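Local coordinates for protein dTDP-4-dehydrorhamnose Reductase (Yersinia enterocolitica, PDB 5U9C) that probably catalyses the NADPH-dependent reduction of dTDP-4-dehydro-beta-L-rhamnose to dTDP-beta-L-rhamnose in the dTDP-L-rhamnose pathway, at residues L102-S107 with I152-M157; S106-G111 with Y258-E263; Y118-I123 with T214-S219. All coordinates share one frame; numbering follows the deposited sequence. Where two conformers were deposited one is given.

Contact 1: L102-S107 with I152-M157; sequences LYLSSS and IRAGWM
Ile152 sits astride Tyr103 and Ser105: its N donates to Tyr103 O at 3.1 Å, and its O takes the N-H of Ser105 in a short bond, Ser105 N to Ile152 O 2.7 Å. Two residues on, Ala154 repeats the pattern. Its N reaches Ser105 O at 3.3 Å, nearly straight at the hydrogen (174°) but coming from above the carbonyl plane, and its O accepts from Ser107 N at 3.0 Å. On one face of this parallel pair Leu102 CD1 lies 3.6 Å from Ile152 CD1. Farther along, Leu104 sends its two methyls different ways, CD1 to Ala154 CB at 4.2 Å and CD2 tip to tip with CE of selenomethionine Met157 at 4.0 Å. On the other face Ser105 CB packs 4.0 Å from Arg153 CG, which chi1 of -58° sets anti to the carbonyl carbon. From there the arginine chain runs out extended to NE. Glu138 of helix 129-144 holds both polar ends, as a salt-bridge partner for Arg153 NH2 and an acceptor for Ser105 OG, while Leu199 and Phe202 of helix 196-209 cover Ile152. Strands 100-106 and 149-154 are thus neighbours in the central parallel sheet of a Rossmann-type fold. Ser106 ends its strand and Ser107 follows, at the C-terminal ends of the sheet strands, where reductases of this kind usually build their active site.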
# COMPACT_ATOMS: atom_id res chain seq x y z
N LEU D 102 -29.85 -7.90 -17.98
CA LEU D 102 -29.66 -7.61 -16.57
C LEU D 102 -28.64 -8.60 -16.06
O LEU D 102 -28.80 -9.80 -16.24
CB LEU D 102 -30.99 -7.72 -15.80
CG LEU D 102 -30.97 -7.66 -14.26
CD1 LEU D 102 -30.12 -6.56 -13.71
CD2 LEU D 102 -32.38 -7.52 -13.71
N TYR D 103 -27.58 -8.09 -15.47
CA TYR D 103 -26.51 -8.91 -14.90
C TYR D 103 -26.45 -8.68 -13.40
O TYR D 103 -26.30 -7.55 -12.95
CB TYR D 103 -25.14 -8.57 -15.55
CG TYR D 103 -23.94 -9.32 -15.00
CD1 TYR D 103 -23.92 -10.72 -14.96
CD2 TYR D 103 -22.78 -8.66 -14.60
CE1 TYR D 103 -22.82 -11.42 -14.50
CE2 TYR D 103 -21.66 -9.36 -14.14
CZ TYR D 103 -21.69 -10.73 -14.10
OH TYR D 103 -20.61 -11.45 -13.67
N LEU D 104 -26.61 -9.75 -12.64
CA LEU D 104 -26.52 -9.68 -11.19
C LEU D 104 -25.04 -9.78 -10.81
O LEU D 104 -24.41 -10.80 -11.03
CB LEU D 104 -27.29 -10.82 -10.55
CG LEU D 104 -27.19 -10.93 -9.02
CD1 LEU D 104 -27.81 -9.69 -8.36
CD2 LEU D 104 -27.87 -12.20 -8.55
N SER D 105 -24.49 -8.71 -10.25
CA SER D 105 -23.08 -8.69 -9.82
C SER D 105 -23.00 -8.66 -8.29
O SER D 105 -24.00 -8.88 -7.61
CB SER D 105 -22.28 -7.56 -10.48
OG SER D 105 -20.87 -7.74 -10.27
N SER D 106 -21.82 -8.35 -7.75
CA SER D 106 -21.57 -8.46 -6.32
C SER D 106 -20.73 -7.36 -5.72
O SER D 106 -19.87 -6.77 -6.38
CB SER D 106 -20.82 -9.79 -6.10
OG SER D 106 -20.31 -9.95 -4.78
N SER D 107 -20.98 -7.09 -4.45
CA SER D 107 -20.19 -6.16 -3.69
C SER D 107 -18.71 -6.63 -3.64
O SER D 107 -17.83 -5.83 -3.37
CB SER D 107 -20.75 -6.05 -2.26
OG SER D 107 -20.77 -7.30 -1.59
N ILE D 152 -26.59 -4.85 -11.49
CA ILE D 152 -26.98 -4.61 -10.11
C ILE D 152 -26.01 -5.36 -9.20
O ILE D 152 -25.83 -6.58 -9.33
CB ILE D 152 -28.38 -5.09 -9.79
CG1 ILE D 152 -29.40 -4.48 -10.75
CG2 ILE D 152 -28.72 -4.77 -8.33
CD1 ILE D 152 -30.82 -4.96 -10.52
N ARG D 153 -25.40 -4.63 -8.29
CA ARG D 153 -24.50 -5.24 -7.33
C ARG D 153 -25.26 -5.43 -6.02
O ARG D 153 -25.80 -4.48 -5.46
CB ARG D 153 -23.25 -4.38 -7.11
CG ARG D 153 -22.44 -4.11 -8.37
CD ARG D 153 -21.11 -3.43 -8.05
NE ARG D 153 -20.29 -3.17 -9.22
CZ ARG D 153 -19.85 -1.98 -9.63
NH1 ARG D 153 -20.07 -0.86 -8.95
NH2 ARG D 153 -19.10 -1.93 -10.73
N ALA D 154 -25.34 -6.68 -5.59
CA ALA D 154 -25.97 -7.06 -4.33
C ALA D 154 -24.86 -7.42 -3.34
O ALA D 154 -23.76 -7.81 -3.72
CB ALA D 154 -26.89 -8.26 -4.52
N GLY D 155 -25.17 -7.27 -2.06
CA GLY D 155 -24.24 -7.59 -0.99
C GLY D 155 -24.51 -9.01 -0.50
O GLY D 155 -24.65 -9.93 -1.31
N TRP D 156 -24.58 -9.19 0.81
CA TRP D 156 -24.88 -10.51 1.39
C TRP D 156 -26.37 -10.81 1.22
O TRP D 156 -27.22 -10.22 1.91
CB TRP D 156 -24.50 -10.54 2.87
CG TRP D 156 -23.02 -10.34 3.13
CD1 TRP D 156 -21.98 -10.65 2.29
CD2 TRP D 156 -22.43 -9.93 4.36
NE1 TRP D 156 -20.78 -10.39 2.92
CE2 TRP D 156 -21.03 -9.97 4.19
CE3 TRP D 156 -22.94 -9.50 5.58
CZ2 TRP D 156 -20.15 -9.59 5.21
CZ3 TRP D 156 -22.06 -9.13 6.59
CH2 TRP D 156 -20.68 -9.18 6.39
N MSE D 157 -26.69 -11.70 0.29
CA MSE D 157 -28.07 -12.01 -0.05
C MSE D 157 -28.80 -12.81 1.02
O MSE D 157 -28.27 -13.78 1.54
CB MSE D 157 -28.05 -12.76 -1.39
CG MSE D 157 -29.43 -12.89 -2.06
SE MSE D 157 -29.85 -11.24 -3.06
CE MSE D 157 -28.74 -11.68 -4.63
O HOH W 1 -22.28 -10.53 -3.25

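Contact 2: S106-G111 with Y258-E263; sequences SSNVFG and YSEGIE
Ser107 and Glu260 meet through their polar ends, Ser107 OG donating to Glu260 OE2 over a very short 2.5 Å. Each side chain starts between its own backbone N and carbonyl carbon (chi1 59° for Ser107, 57° for Glu260), and beyond CG the glutamate runs out extended. The other oxygen, Glu260 OE1, accepts from Trp156 NE1, so each oxygen of the buried carboxylate has a donor. Beside it the packing is close: Ser107 CB stands 3.3 Å from Glu260 O, and Ile262 CG2 comes within 3.6 Å of Ser107 CB. The same methyl also approaches the Phe110 ring, Ile262 CG2 to Phe110 CD2 4.1 Å, the two side chains crossing at about a right angle. Toward Gly111 the join becomes loose. There a water bridges the segments, donating to Gly111 O at 2.8 Å and accepting from Tyr258 N at 2.9 Å, and Tyr258 itself is partly exposed. Each segment carries an ST turn, Ser106 OG taking Asn108 N and Ser259 OG taking Gly261 N. The short 3-10 turn 107-109 after strand 100-106 brings the Asn108 side chain to about 5 Å from that of Arg256, which binds (R)-malate in a crystal structure of this protein, though none is bound to this chain.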
# COMPACT_ATOMS: atom_id res chain seq x y z
N SER D 106 -21.82 -8.35 -7.75
CA SER D 106 -21.57 -8.46 -6.32
C SER D 106 -20.73 -7.36 -5.72
O SER D 106 -19.87 -6.77 -6.38
CB SER D 106 -20.82 -9.79 -6.10
OG SER D 106 -20.31 -9.95 -4.78
N SER D 107 -20.98 -7.09 -4.45
CA SER D 107 -20.19 -6.16 -3.69
C SER D 107 -18.71 -6.63 -3.64
O SER D 107 -17.83 -5.83 -3.37
CB SER D 107 -20.75 -6.05 -2.26
OG SER D 107 -20.77 -7.30 -1.59
N ASN D 108 -18.45 -7.93 -3.92
CA ASN D 108 -17.08 -8.47 -3.93
C ASN D 108 -16.18 -7.93 -5.02
O ASN D 108 -15.02 -8.31 -5.08
CB ASN D 108 -17.05 -10.01 -4.00
CG ASN D 108 -16.93 -10.66 -2.65
OD1 ASN D 108 -17.90 -11.20 -2.13
ND2 ASN D 108 -15.72 -10.60 -2.07
N VAL D 109 -16.70 -7.08 -5.90
CA VAL D 109 -15.83 -6.42 -6.87
C VAL D 109 -15.02 -5.35 -6.11
O VAL D 109 -14.03 -4.83 -6.62
CB VAL D 109 -16.57 -5.80 -8.07
CG1 VAL D 109 -17.34 -6.87 -8.84
CG2 VAL D 109 -17.49 -4.64 -7.65
N PHE D 110 -15.45 -5.03 -4.89
CA PHE D 110 -14.73 -4.09 -4.04
C PHE D 110 -14.01 -4.81 -2.89
O PHE D 110 -14.30 -5.99 -2.59
CB PHE D 110 -15.69 -3.07 -3.43
CG PHE D 110 -16.39 -2.21 -4.43
CD1 PHE D 110 -15.71 -1.20 -5.10
CD2 PHE D 110 -17.74 -2.39 -4.68
CE1 PHE D 110 -16.36 -0.39 -6.02
CE2 PHE D 110 -18.40 -1.59 -5.60
CZ PHE D 110 -17.71 -0.58 -6.27
N GLY D 111 -13.10 -4.10 -2.25
CA GLY D 111 -12.45 -4.60 -1.06
C GLY D 111 -10.98 -4.32 -0.93
O GLY D 111 -10.49 -4.11 0.16
N TYR D 258 -11.75 -6.18 4.80
CA TYR D 258 -12.26 -5.70 6.08
C TYR D 258 -13.72 -5.28 5.90
O TYR D 258 -14.52 -5.45 6.81
CB TYR D 258 -11.39 -4.56 6.65
CG TYR D 258 -10.00 -5.07 7.02
CD1 TYR D 258 -9.85 -6.10 7.96
CD2 TYR D 258 -8.84 -4.51 6.47
CE1 TYR D 258 -8.60 -6.58 8.31
CE2 TYR D 258 -7.58 -4.99 6.82
CZ TYR D 258 -7.48 -6.03 7.75
OH TYR D 258 -6.25 -6.53 8.13
N SER D 259 -14.04 -4.76 4.72
CA SER D 259 -15.41 -4.46 4.40
C SER D 259 -15.74 -4.56 2.92
O SER D 259 -14.93 -4.17 2.05
CB SER D 259 -15.78 -3.06 4.86
OG SER D 259 -17.15 -2.84 4.59
N GLU D 260 -16.91 -5.13 2.66
CA GLU D 260 -17.47 -5.13 1.30
C GLU D 260 -18.82 -4.41 1.32
O GLU D 260 -19.68 -4.62 0.46
CB GLU D 260 -17.55 -6.51 0.69
CG GLU D 260 -18.36 -7.53 1.46
CD GLU D 260 -18.60 -8.79 0.65
OE1 GLU D 260 -18.36 -9.88 1.19
OE2 GLU D 260 -19.00 -8.69 -0.55
N GLY D 261 -19.00 -3.53 2.30
CA GLY D 261 -20.20 -2.75 2.38
C GLY D 261 -20.43 -1.93 1.11
O GLY D 261 -19.48 -1.41 0.51
N ILE D 262 -21.68 -1.88 0.66
CA ILE D 262 -22.07 -1.06 -0.49
C ILE D 262 -23.25 -0.15 -0.17
O ILE D 262 -24.11 -0.50 0.65
CB ILE D 262 -22.41 -1.89 -1.73
CG1 ILE D 262 -23.37 -3.03 -1.40
CG2 ILE D 262 -21.14 -2.46 -2.36
CD1 ILE D 262 -23.97 -3.67 -2.64
N GLU D 263 -23.24 1.03 -0.76
CA GLU D 263 -24.34 1.98 -0.66
C GLU D 263 -24.57 2.56 -2.05
O GLU D 263 -23.73 2.39 -2.96
CB GLU D 263 -24.07 3.06 0.40
CG GLU D 263 -22.95 4.01 0.09
CD GLU D 263 -22.53 4.79 1.33
OE1 GLU D 263 -22.08 4.17 2.30
OE2 GLU D 263 -22.60 6.02 1.31
O HOH W 2 -10.13 -4.72 2.88

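Contact 3: Y118-I123 with T214-S219; sequences YNELDI and TLHFAS
The Glu120 carboxylate is stacked at 19° to the His216 ring but shifted toward its CB end, the two side chains sliding past each other in opposite directions. A bend in the glutamate (chi2 90°) sets CD opposite the His216 CG corner, and Glu120 CG lies over the face, offset toward the rim, 4.0 Å from the centroid of the His216 ring. The same carboxylate reaches the strand: His216 N donates to Glu120 OE2 at 2.9 Å, approaching from above the carboxylate plane. At the ring edge, near its plane, is Tyr118 O, which His216 ND1 meets at 3.2 Å in a weak bond with only 121° at the hydrogen. Asn119 C presses close to His216 CE1 at 3.2 Å. The loop carrying Glu120 and Asn119 makes a type I turn from Asn119 to Asp122, just after Tyr118, reinforced by an Asx turn (Leu121 N to Asn119 OD1, 2.8 Å) and by Asn119 N bonding the anti lone pair of Asp122 OD2. Outside the segments, Glu263 O is the stronger partner of ND1. With ND1 donating and NE2 accepting from Arg153 NH1, His216 is probably neutral, its proton on ND1, and Glu120 would probably stay ionised, its charge stabilised by the N-H of His216 and by donors Ser264 OG and Ile265 N.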
# COMPACT_ATOMS: atom_id res chain seq x y z
N TYR D 118 -18.68 1.37 -0.24
CA TYR D 118 -18.45 1.76 -1.62
C TYR D 118 -19.76 2.12 -2.35
O TYR D 118 -20.77 1.38 -2.25
CB TYR D 118 -17.76 0.61 -2.39
CG TYR D 118 -16.45 0.16 -1.78
CD1 TYR D 118 -16.41 -0.81 -0.78
CD2 TYR D 118 -15.24 0.73 -2.18
CE1 TYR D 118 -15.22 -1.19 -0.20
CE2 TYR D 118 -14.03 0.36 -1.60
CZ TYR D 118 -14.03 -0.61 -0.62
OH TYR D 118 -12.83 -0.99 -0.07
N ASN D 119 -19.74 3.22 -3.10
CA ASN D 119 -20.89 3.60 -3.94
C ASN D 119 -20.56 3.37 -5.43
O ASN D 119 -19.45 2.91 -5.77
CB ASN D 119 -21.38 5.01 -3.62
CG ASN D 119 -20.39 6.08 -3.97
OD1 ASN D 119 -19.75 6.04 -5.04
ND2 ASN D 119 -20.27 7.08 -3.10
N GLU D 120 -21.51 3.67 -6.31
CA GLU D 120 -21.34 3.45 -7.75
C GLU D 120 -20.19 4.25 -8.42
O GLU D 120 -19.75 3.89 -9.50
CB GLU D 120 -22.65 3.63 -8.53
CG GLU D 120 -23.81 2.68 -8.16
CD GLU D 120 -24.72 3.20 -7.04
OE1 GLU D 120 -24.30 4.07 -6.26
OE2 GLU D 120 -25.86 2.70 -6.92
N LEU D 121 -19.69 5.31 -7.77
CA LEU D 121 -18.54 6.06 -8.29
C LEU D 121 -17.19 5.43 -7.90
O LEU D 121 -16.16 5.74 -8.54
CB LEU D 121 -18.55 7.53 -7.87
CG LEU D 121 -19.49 8.41 -8.65
CD1 LEU D 121 -19.45 9.85 -8.12
CD2 LEU D 121 -19.14 8.39 -10.14
N ASP D 122 -17.18 4.59 -6.87
CA ASP D 122 -15.94 3.94 -6.44
C ASP D 122 -15.48 2.99 -7.55
O ASP D 122 -16.30 2.40 -8.24
CB ASP D 122 -16.13 3.26 -5.10
CG ASP D 122 -16.11 4.25 -3.96
OD1 ASP D 122 -15.01 4.78 -3.70
OD2 ASP D 122 -17.16 4.50 -3.32
N ILE D 123 -14.18 2.91 -7.79
CA ILE D 123 -13.66 2.07 -8.88
C ILE D 123 -13.34 0.70 -8.31
O ILE D 123 -12.57 0.60 -7.37
CB ILE D 123 -12.42 2.69 -9.53
CG1 ILE D 123 -12.70 4.15 -9.89
CG2 ILE D 123 -12.02 1.91 -10.77
CD1 ILE D 123 -11.49 4.88 -10.41
N THR D 214 -25.49 1.02 -13.91
CA THR D 214 -24.98 0.23 -12.79
C THR D 214 -25.57 0.77 -11.49
O THR D 214 -25.55 1.98 -11.24
CB THR D 214 -23.44 0.24 -12.75
OG1 THR D 214 -22.93 -0.48 -13.89
CG2 THR D 214 -22.90 -0.46 -11.48
N LEU D 215 -26.09 -0.14 -10.66
CA LEU D 215 -26.67 0.21 -9.38
C LEU D 215 -26.22 -0.73 -8.28
O LEU D 215 -25.89 -1.89 -8.54
CB LEU D 215 -28.19 0.13 -9.45
CG LEU D 215 -28.94 1.21 -10.22
CD1 LEU D 215 -30.37 0.78 -10.46
CD2 LEU D 215 -28.88 2.53 -9.45
N HIS D 216 -26.19 -0.22 -7.07
CA HIS D 216 -25.93 -0.99 -5.87
C HIS D 216 -27.29 -1.15 -5.20
O HIS D 216 -27.97 -0.15 -4.98
CB HIS D 216 -25.02 -0.19 -4.94
CG HIS D 216 -23.61 -0.13 -5.40
ND1 HIS D 216 -22.61 0.39 -4.62
CD2 HIS D 216 -23.01 -0.63 -6.50
CE1 HIS D 216 -21.45 0.28 -5.25
NE2 HIS D 216 -21.67 -0.32 -6.41
N PHE D 217 -27.67 -2.38 -4.87
CA PHE D 217 -28.96 -2.62 -4.23
C PHE D 217 -28.74 -3.36 -2.91
O PHE D 217 -28.45 -4.58 -2.89
CB PHE D 217 -29.93 -3.37 -5.16
CG PHE D 217 -31.36 -3.41 -4.64
CD1 PHE D 217 -31.72 -4.33 -3.68
CD2 PHE D 217 -32.31 -2.51 -5.09
CE1 PHE D 217 -33.01 -4.36 -3.17
CE2 PHE D 217 -33.60 -2.54 -4.59
CZ PHE D 217 -33.95 -3.47 -3.63
N ALA D 218 -28.86 -2.62 -1.81
CA ALA D 218 -28.65 -3.18 -0.47
C ALA D 218 -29.29 -2.34 0.61
O ALA D 218 -29.45 -1.11 0.46
CB ALA D 218 -27.15 -3.30 -0.19
N SER D 219 -29.63 -3.00 1.72
CA SER D 219 -30.17 -2.31 2.88
C SER D 219 -29.09 -1.37 3.43
O SER D 219 -27.89 -1.62 3.28
CB SER D 219 -30.60 -3.30 3.96
OG SER D 219 -31.57 -4.20 3.47

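In the fold
Of the segments in these contacts, that on strand 100-106 comes first along the chain and opens two loops. Contact 1 closes the shorter when strand 149-154 pairs beside it; contact 2 closes the longer when residues 258-263 return to the turn that follows strand 100-106. Contact 3 begins within both loops, at 118-123, and ends at 214-219: it therefore crosses contact 1 but falls wholly inside the span of contact 2. Strand 213-217 is the next in the central sheet, and Arg153 joins it by backbone bonds to Leu215 and Phe217. Glu263, its N bonded to Tyr118 O, also meets His216, tying 258-263 to the 118-123 loop and to strand 213-217, outermost on that side within this chain.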